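Local coordinates for regulator of Ty1 transposition protein 107 (Saccharomyces cerevisiae, PDB 3T7K) that binds phosphorylated histone H2A through its C-terminal pair of BRCT repeats in the repair of damaged DNA, at residues 220-231 with 243-254. Residues are numbered along the deposited sequence; the frame is centred on the assembly and turned at random.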
ATOM      1  N   LYS C 220      26.951 -27.234 -20.097  1.00 35.20           N
ATOM      2  CA  LYS C 220      27.946 -26.527 -20.913  1.00 35.36           C
ATOM      3  C   LYS C 220      27.469 -25.325 -21.722  1.00 36.89           C
ATOM      4  O   LYS C 220      28.203 -24.354 -21.878  1.00 37.69           O
ATOM      5  CB  LYS C 220      28.603 -27.523 -21.884  1.00 36.23           C
ATOM      6  CG  LYS C 220      29.788 -26.984 -22.660  1.00 43.80           C
ATOM      7  CD  LYS C 220      30.260 -28.003 -23.713  1.00 45.88           C
ATOM      8  CE  LYS C 220      31.586 -27.609 -24.353  1.00 52.07           C
ATOM      9  NZ  LYS C 220      32.726 -27.742 -23.386  1.00 58.13           N
ATOM     10  N   ASN C 221      26.271 -25.397 -22.283  1.00 32.96           N
ATOM     11  CA  ASN C 221      25.846 -24.367 -23.207  1.00 37.29           C
ATOM     12  C   ASN C 221      25.113 -23.221 -22.518  1.00 38.28           C
ATOM     13  O   ASN C 221      24.685 -22.291 -23.172  1.00 35.86           O
ATOM     14  CB  ASN C 221      24.984 -24.956 -24.336  1.00 35.75           C
ATOM     15  CG  ASN C 221      25.734 -26.003 -25.149  1.00 46.90           C
ATOM     16  OD1 ASN C 221      26.879 -25.787 -25.536  1.00 40.75           O
ATOM     17  ND2 ASN C 221      25.104 -27.155 -25.372  1.00 44.20           N
ATOM     18  N   GLU C 222      24.994 -23.283 -21.199  1.00 39.75           N
ATOM     19  CA  GLU C 222      24.139 -22.316 -20.498  1.00 37.05           C
ATOM     20  C   GLU C 222      24.905 -21.108 -19.964  1.00 37.04           C
ATOM     21  O   GLU C 222      26.131 -21.109 -19.899  1.00 36.98           O
ATOM     22  CB  GLU C 222      23.336 -23.017 -19.402  1.00 36.26           C
ATOM     23  CG  GLU C 222      22.018 -23.597 -19.929  1.00 43.34           C
ATOM     24  CD  GLU C 222      21.048 -22.514 -20.428  1.00 47.69           C
ATOM     25  OE1 GLU C 222      21.357 -21.301 -20.309  1.00 45.47           O
ATOM     26  OE2 GLU C 222      19.962 -22.873 -20.940  1.00 52.63           O
ATOM     27  N   THR C 223      24.190 -20.058 -19.588  1.00 35.13           N
ATOM     28  CA  THR C 223      24.887 -18.840 -19.234  1.00 32.57           C
ATOM     29  C   THR C 223      25.102 -18.716 -17.730  1.00 32.27           C
ATOM     30  O   THR C 223      24.334 -19.244 -16.926  1.00 31.06           O
ATOM     31  CB  THR C 223      24.157 -17.631 -19.779  1.00 34.71           C
ATOM     32  OG1 THR C 223      22.813 -17.661 -19.301  1.00 32.57           O
ATOM     33  CG2 THR C 223      24.140 -17.698 -21.300  1.00 39.67           C
ATOM     34  N   ILE C 224      26.165 -18.012 -17.365  1.00 32.76           N
ATOM     35  CA  ILE C 224      26.579 -17.908 -15.980  1.00 31.62           C
ATOM     36  C   ILE C 224      27.028 -16.495 -15.690  1.00 32.99           C
ATOM     37  O   ILE C 224      27.688 -15.862 -16.517  1.00 30.46           O
ATOM     38  CB  ILE C 224      27.786 -18.826 -15.695  1.00 31.77           C
ATOM     39  CG1 ILE C 224      27.504 -20.259 -16.137  1.00 31.85           C
ATOM     40  CG2 ILE C 224      28.157 -18.780 -14.218  1.00 33.29           C
ATOM     41  CD1 ILE C 224      28.771 -21.118 -16.257  1.00 32.13           C
ATOM     42  N   LEU C 225      26.672 -16.003 -14.507  1.00 32.19           N
ATOM     43  CA  LEU C 225      27.161 -14.726 -14.037  1.00 27.79           C
ATOM     44  C   LEU C 225      27.661 -14.916 -12.620  1.00 27.93           C
ATOM     45  O   LEU C 225      26.934 -15.395 -11.757  1.00 31.00           O
ATOM     46  CB  LEU C 225      26.042 -13.682 -14.070  1.00 30.79           C
ATOM     47  CG  LEU C 225      26.395 -12.345 -13.429  1.00 28.31           C
ATOM     48  CD1 LEU C 225      27.572 -11.702 -14.146  1.00 29.80           C
ATOM     49  CD2 LEU C 225      25.187 -11.435 -13.490  1.00 31.35           C
ATOM     50  N   ILE C 226      28.911 -14.559 -12.376  1.00 29.61           N
ATOM     51  CA  ILE C 226      29.465 -14.664 -11.038  1.00 27.70           C
ATOM     52  C   ILE C 226      30.001 -13.299 -10.645  1.00 31.01           C
ATOM     53  O   ILE C 226      30.852 -12.737 -11.339  1.00 33.83           O
ATOM     54  CB  ILE C 226      30.582 -15.726 -10.977  1.00 25.80           C
ATOM     55  CG1 ILE C 226      30.081 -17.052 -11.555  1.00 30.39           C
ATOM     56  CG2 ILE C 226      31.030 -15.928  -9.553  1.00 30.05           C
ATOM     57  CD1 ILE C 226      31.086 -18.205 -11.417  1.00 30.15           C
ATOM     58  N   VAL C 227      29.496 -12.760  -9.537  1.00 32.24           N
ATOM     59  CA  VAL C 227      29.863 -11.414  -9.112  1.00 32.11           C
ATOM     60  C   VAL C 227      30.274 -11.381  -7.650  1.00 32.88           C
ATOM     61  O   VAL C 227      30.055 -12.341  -6.905  1.00 38.30           O
ATOM     62  CB  VAL C 227      28.671 -10.440  -9.260  1.00 31.23           C
ATOM     63  CG1 VAL C 227      28.228 -10.341 -10.711  1.00 30.72           C
ATOM     64  CG2 VAL C 227      27.534 -10.918  -8.383  1.00 29.61           C
ATOM     65  N   GLU C 228      30.881 -10.271  -7.244  1.00 33.85           N
ATOM     66  CA  GLU C 228      31.144 -10.012  -5.836  1.00 36.60           C
ATOM     67  C   GLU C 228      29.946  -9.275  -5.212  1.00 35.87           C
ATOM     68  O   GLU C 228      29.105  -8.711  -5.919  1.00 33.71           O
ATOM     69  CB  GLU C 228      32.407  -9.161  -5.679  1.00 40.23           C
ATOM     70  CG  GLU C 228      33.637  -9.745  -6.376  1.00 44.40           C
ATOM     71  CD  GLU C 228      34.913  -8.947  -6.142  1.00 43.72           C
ATOM     72  OE1 GLU C 228      35.285  -8.141  -7.021  0.41 42.39           O
ATOM     73  OE2 GLU C 228      35.546  -9.144  -5.084  0.20 42.91           O
ATOM     74  N   TRP C 229      29.872  -9.290  -3.887  1.00 39.53           N
ATOM     75  CA  TRP C 229      28.817  -8.581  -3.165  1.00 37.30           C
ATOM     76  C   TRP C 229      28.779  -7.128  -3.608  1.00 38.37           C
ATOM     77  O   TRP C 229      27.713  -6.566  -3.843  1.00 39.79           O
ATOM     78  CB  TRP C 229      29.041  -8.695  -1.649  1.00 38.83           C
ATOM     79  CG  TRP C 229      28.184  -7.772  -0.809  1.00 44.51           C
ATOM     80  CD1 TRP C 229      28.627  -6.812   0.053  1.00 44.89           C
ATOM     81  CD2 TRP C 229      26.747  -7.716  -0.765  1.00 42.03           C
ATOM     82  NE1 TRP C 229      27.561  -6.170   0.635  1.00 47.35           N
ATOM     83  CE2 TRP C 229      26.397  -6.705   0.154  1.00 46.20           C
ATOM     84  CE3 TRP C 229      25.730  -8.423  -1.412  1.00 43.25           C
ATOM     85  CZ2 TRP C 229      25.065  -6.380   0.443  1.00 45.91           C
ATOM     86  CZ3 TRP C 229      24.404  -8.096  -1.125  1.00 44.23           C
ATOM     87  CH2 TRP C 229      24.088  -7.086  -0.204  1.00 43.67           C
ATOM     88  N   ASN C 230      29.950  -6.524  -3.756  1.00 34.78           N
ATOM     89  CA  ASN C 230      30.033  -5.118  -4.142  1.00 39.89           C
ATOM     90  C   ASN C 230      29.281  -4.803  -5.425  1.00 37.97           C
ATOM     91  O   ASN C 230      28.930  -3.660  -5.674  1.00 38.89           O
ATOM     92  CB  ASN C 230      31.497  -4.706  -4.307  1.00 43.96           C
ATOM     93  CG  ASN C 230      31.869  -3.533  -3.440  0.33 47.01           C
ATOM     94  OD1 ASN C 230      31.519  -2.392  -3.740  0.63 48.25           O
ATOM     95  ND2 ASN C 230      32.590  -3.805  -2.357  0.79 49.65           N
ATOM     96  N   TRP C 231      29.069  -5.812  -6.263  1.00 35.77           N
ATOM     97  CA  TRP C 231      28.350  -5.626  -7.525  1.00 34.31           C
ATOM     98  C   TRP C 231      26.886  -5.341  -7.219  1.00 35.13           C
ATOM     99  O   TRP C 231      26.230  -4.542  -7.909  1.00 33.15           O
ATOM    100  CB  TRP C 231      28.480  -6.895  -8.391  1.00 31.21           C
ATOM    101  CG  TRP C 231      27.831  -6.871  -9.755  1.00 31.40           C
ATOM    102  CD1 TRP C 231      28.407  -6.484 -10.944  1.00 31.52           C
ATOM    103  CD2 TRP C 231      26.498  -7.286 -10.078  1.00 27.14           C
ATOM    104  NE1 TRP C 231      27.515  -6.639 -11.974  1.00 31.57           N
ATOM    105  CE2 TRP C 231      26.333  -7.127 -11.467  1.00 29.82           C
ATOM    106  CE3 TRP C 231      25.425  -7.777  -9.326  1.00 30.16           C
ATOM    107  CZ2 TRP C 231      25.142  -7.438 -12.116  1.00 31.07           C
ATOM    108  CZ3 TRP C 231      24.239  -8.084  -9.973  1.00 30.89           C
ATOM    109  CH2 TRP C 231      24.108  -7.912 -11.350  1.00 28.90           C
ATOM    110  N   PHE C 243      24.771  -3.982 -16.908  1.00 37.97           N
ATOM    111  CA  PHE C 243      25.350  -5.224 -17.390  1.00 41.59           C
ATOM    112  C   PHE C 243      26.558  -5.001 -18.288  1.00 45.24           C
ATOM    113  O   PHE C 243      27.225  -5.958 -18.676  1.00 41.00           O
ATOM    114  CB  PHE C 243      24.303  -6.071 -18.108  1.00 37.52           C
ATOM    115  CG  PHE C 243      23.428  -6.875 -17.175  1.00 40.45           C
ATOM    116  CD1 PHE C 243      23.965  -7.904 -16.416  1.00 40.51           C
ATOM    117  CD2 PHE C 243      22.069  -6.602 -17.066  1.00 42.55           C
ATOM    118  CE1 PHE C 243      23.165  -8.654 -15.564  1.00 39.25           C
ATOM    119  CE2 PHE C 243      21.256  -7.343 -16.220  1.00 43.55           C
ATOM    120  CZ  PHE C 243      21.805  -8.378 -15.471  1.00 39.88           C
ATOM    121  N   THR C 244      26.843  -3.743 -18.613  1.00 43.15           N
ATOM    122  CA  THR C 244      27.993  -3.429 -19.452  1.00 46.76           C
ATOM    123  C   THR C 244      29.202  -3.134 -18.573  1.00 48.83           C
ATOM    124  O   THR C 244      30.305  -2.951 -19.070  1.00 49.03           O
ATOM    125  CB  THR C 244      27.744  -2.218 -20.381  1.00 47.64           C
ATOM    126  OG1 THR C 244      27.693  -1.020 -19.599  1.00 47.33           O
ATOM    127  CG2 THR C 244      26.447  -2.373 -21.163  1.00 46.79           C
ATOM    128  N   SER C 245      28.977  -3.085 -17.263  1.00 44.12           N
ATOM    129  CA  SER C 245      30.029  -2.808 -16.304  1.00 44.27           C
ATOM    130  C   SER C 245      30.797  -4.081 -15.971  1.00 47.11           C
ATOM    131  O   SER C 245      30.186  -5.128 -15.752  1.00 45.31           O
ATOM    132  CB  SER C 245      29.415  -2.216 -15.036  1.00 44.84           C
ATOM    133  OG  SER C 245      30.316  -2.282 -13.945  1.00 48.52           O
ATOM    134  N   LYS C 246      32.127  -4.007 -15.948  1.00 46.63           N
ATOM    135  CA  LYS C 246      32.943  -5.177 -15.622  1.00 46.55           C
ATOM    136  C   LYS C 246      33.439  -5.083 -14.194  1.00 46.90           C
ATOM    137  O   LYS C 246      34.031  -6.029 -13.662  1.00 46.91           O
ATOM    138  CB  LYS C 246      34.117  -5.357 -16.602  1.00 48.73           C
ATOM    139  CG  LYS C 246      33.672  -5.701 -18.013  0.77 48.51           C
ATOM    140  CD  LYS C 246      32.434  -6.595 -18.003  0.69 50.30           C
ATOM    141  CE  LYS C 246      31.782  -6.687 -19.382  0.21 48.82           C
ATOM    142  NZ  LYS C 246      32.562  -7.503 -20.354  0.78 49.54           N
ATOM    143  N   LYS C 247      33.165  -3.939 -13.576  1.00 44.64           N
ATOM    144  CA  LYS C 247      33.424  -3.724 -12.155  1.00 48.53           C
ATOM    145  C   LYS C 247      32.715  -4.781 -11.301  1.00 44.92           C
ATOM    146  O   LYS C 247      31.492  -4.951 -11.391  1.00 46.77           O
ATOM    147  CB  LYS C 247      32.995  -2.272 -11.775  1.00 44.54           C
ATOM    148  CG  LYS C 247      33.799  -1.297 -12.631  0.41 43.64           C
ATOM    149  CD  LYS C 247      33.441   0.151 -12.412  0.19 42.76           C
ATOM    150  CE  LYS C 247      33.419   0.887 -13.750  0.51 41.78           C
ATOM    151  NZ  LYS C 247      34.626   1.728 -13.998  0.49 40.94           N
ATOM    152  N   ASN C 248      33.485  -5.501 -10.493  1.00 41.30           N
ATOM    153  CA  ASN C 248      32.940  -6.502  -9.576  1.00 42.57           C
ATOM    154  C   ASN C 248      32.384  -7.763 -10.229  1.00 38.03           C
ATOM    155  O   ASN C 248      31.851  -8.633  -9.540  1.00 39.21           O
ATOM    156  CB  ASN C 248      31.880  -5.884  -8.652  1.00 42.52           C
ATOM    157  CG  ASN C 248      32.420  -4.719  -7.861  1.00 46.62           C
ATOM    158  OD1 ASN C 248      33.239  -4.899  -6.947  1.00 50.75           O
ATOM    159  ND2 ASN C 248      31.969  -3.512  -8.200  1.00 46.02           N
ATOM    160  N   VAL C 249      32.493  -7.866 -11.547  1.00 39.94           N
ATOM    161  CA  VAL C 249      32.114  -9.102 -12.215  1.00 40.66           C
ATOM    162  C   VAL C 249      33.334 -10.016 -12.275  1.00 42.00           C
ATOM    163  O   VAL C 249      34.379  -9.622 -12.783  1.00 39.88           O
ATOM    164  CB  VAL C 249      31.586  -8.831 -13.626  1.00 41.76           C
ATOM    165  CG1 VAL C 249      31.275 -10.142 -14.353  1.00 36.51           C
ATOM    166  CG2 VAL C 249      30.361  -7.932 -13.554  1.00 34.04           C
ATOM    167  N   LEU C 250      33.207 -11.224 -11.740  1.00 36.34           N
ATOM    168  CA  LEU C 250      34.342 -12.129 -11.679  1.00 37.91           C
ATOM    169  C   LEU C 250      34.404 -13.074 -12.867  1.00 40.19           C
ATOM    170  O   LEU C 250      35.483 -13.545 -13.243  1.00 35.22           O
ATOM    171  CB  LEU C 250      34.324 -12.922 -10.379  1.00 41.26           C
ATOM    172  CG  LEU C 250      34.249 -12.017  -9.148  1.00 41.38           C
ATOM    173  CD1 LEU C 250      34.486 -12.840  -7.903  1.00 42.51           C
ATOM    174  CD2 LEU C 250      35.291 -10.914  -9.279  1.00 43.99           C
ATOM    175  N   TYR C 251      33.243 -13.342 -13.453  1.00 37.57           N
ATOM    176  CA  TYR C 251      33.130 -14.285 -14.552  1.00 34.23           C
ATOM    177  C   TYR C 251      31.769 -14.159 -15.187  1.00 33.40           C
ATOM    178  O   TYR C 251      30.749 -14.101 -14.499  1.00 35.97           O
ATOM    179  CB  TYR C 251      33.322 -15.710 -14.026  1.00 35.39           C
ATOM    180  CG  TYR C 251      33.143 -16.797 -15.061  1.00 35.54           C
ATOM    181  CD1 TYR C 251      34.246 -17.403 -15.656  1.00 38.53           C
ATOM    182  CD2 TYR C 251      31.875 -17.218 -15.443  1.00 32.49           C
ATOM    183  CE1 TYR C 251      34.090 -18.410 -16.606  1.00 38.73           C
ATOM    184  CE2 TYR C 251      31.707 -18.218 -16.382  1.00 39.57           C
ATOM    185  CZ  TYR C 251      32.822 -18.809 -16.961  1.00 40.07           C
ATOM    186  OH  TYR C 251      32.666 -19.801 -17.896  1.00 44.41           O
ATOM    187  N   GLN C 252      31.731 -14.088 -16.506  1.00 38.16           N
ATOM    188  CA  GLN C 252      30.439 -14.189 -17.175  1.00 33.16           C
ATOM    189  C   GLN C 252      30.551 -14.911 -18.490  1.00 37.60           C
ATOM    190  O   GLN C 252      31.566 -14.815 -19.197  1.00 36.82           O
ATOM    191  CB  GLN C 252      29.755 -12.838 -17.343  1.00 33.76           C
ATOM    192  CG  GLN C 252      30.542 -11.780 -18.020  1.00 36.36           C
ATOM    193  CD  GLN C 252      29.790 -10.450 -18.028  1.00 46.11           C
ATOM    194  OE1 GLN C 252      28.557 -10.418 -17.965  1.00 43.70           O
ATOM    195  NE2 GLN C 252      30.532  -9.350 -18.087  1.00 44.10           N
ATOM    196  N   LYS C 253      29.496 -15.646 -18.801  1.00 35.44           N
ATOM    197  CA  LYS C 253      29.417 -16.463 -19.993  1.00 36.68           C
ATOM    198  C   LYS C 253      28.021 -16.167 -20.502  1.00 36.20           C
ATOM    199  O   LYS C 253      27.044 -16.521 -19.833  1.00 34.62           O
ATOM    200  CB  LYS C 253      29.548 -17.941 -19.582  1.00 34.15           C
ATOM    201  CG  LYS C 253      29.361 -18.981 -20.693  1.00 39.08           C
ATOM    202  CD  LYS C 253      29.643 -20.413 -20.150  1.00 34.99           C
ATOM    203  CE  LYS C 253      29.752 -21.430 -21.262  1.00 41.13           C
ATOM    204  NZ  LYS C 253      28.572 -21.428 -22.150  1.00 41.06           N
ATOM    205  N   LYS C 254      27.930 -15.476 -21.646  1.00 35.64           N
ATOM    206  CA  LYS C 254      26.656 -15.028 -22.204  1.00 44.43           C
ATOM    207  C   LYS C 254      26.597 -15.249 -23.714  1.00 45.52           C
ATOM    208  O   LYS C 254      27.370 -16.056 -24.261  1.00 49.02           O
ATOM    209  CB  LYS C 254      26.395 -13.542 -21.847  1.00 39.48           C
ATOM    210  CG  LYS C 254      27.720 -12.739 -21.547  1.00 43.74           C
ATOM    211  CD  LYS C 254      27.341 -11.203 -21.478  1.00 45.89           C
ATOM    212  CE  LYS C 254      28.278 -10.428 -22.408  0.15 44.33           C
ATOM    213  NZ  LYS C 254      28.007  -8.966 -22.476  0.37 43.62           N
TER
HETATM  214  O   HOH W   1      27.952  -5.888 -14.692  1.00 38.29           O
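With CG anti to the backbone N (chi1 175°) and the chain straight until its last bond, K253 runs past E222 O toward K220, where NZ donates to K220 O at 3.0 Å and weakly to E222 O. With an alanine at K253, K220 O and E222 O would probably lose their shared ammonium donor, and I224 CD1 the lysine CD it packs on. Y251, likewise anti (chi1 176°), lays the CE2 edge of its ring against I224 CB at 4.0 Å. The strands 224-227 and 249-253 run antiparallel, and a classic beta bulge sets L250 and Y251 opposite I226: I226 O accepts from L250 N at 2.8 Å and from Y251 N at 3.2 Å. Beyond the bulge, E228 N donates to N248 O, and L250 CD2 lies 3.5 Å from E228 CG. On the L225 face, V249 CG2 meets W231 NE1 at 3.5 Å, while V227 CG1 covers one face of the indole; a water in the ring plane links NE1 to S245 O. Strand 249-253 is the outermost strand of the second BRCT sheet and its one antiparallel member; 224-227 lies between it and strand 198-201, and helix 205-218 covers I224 and Y251.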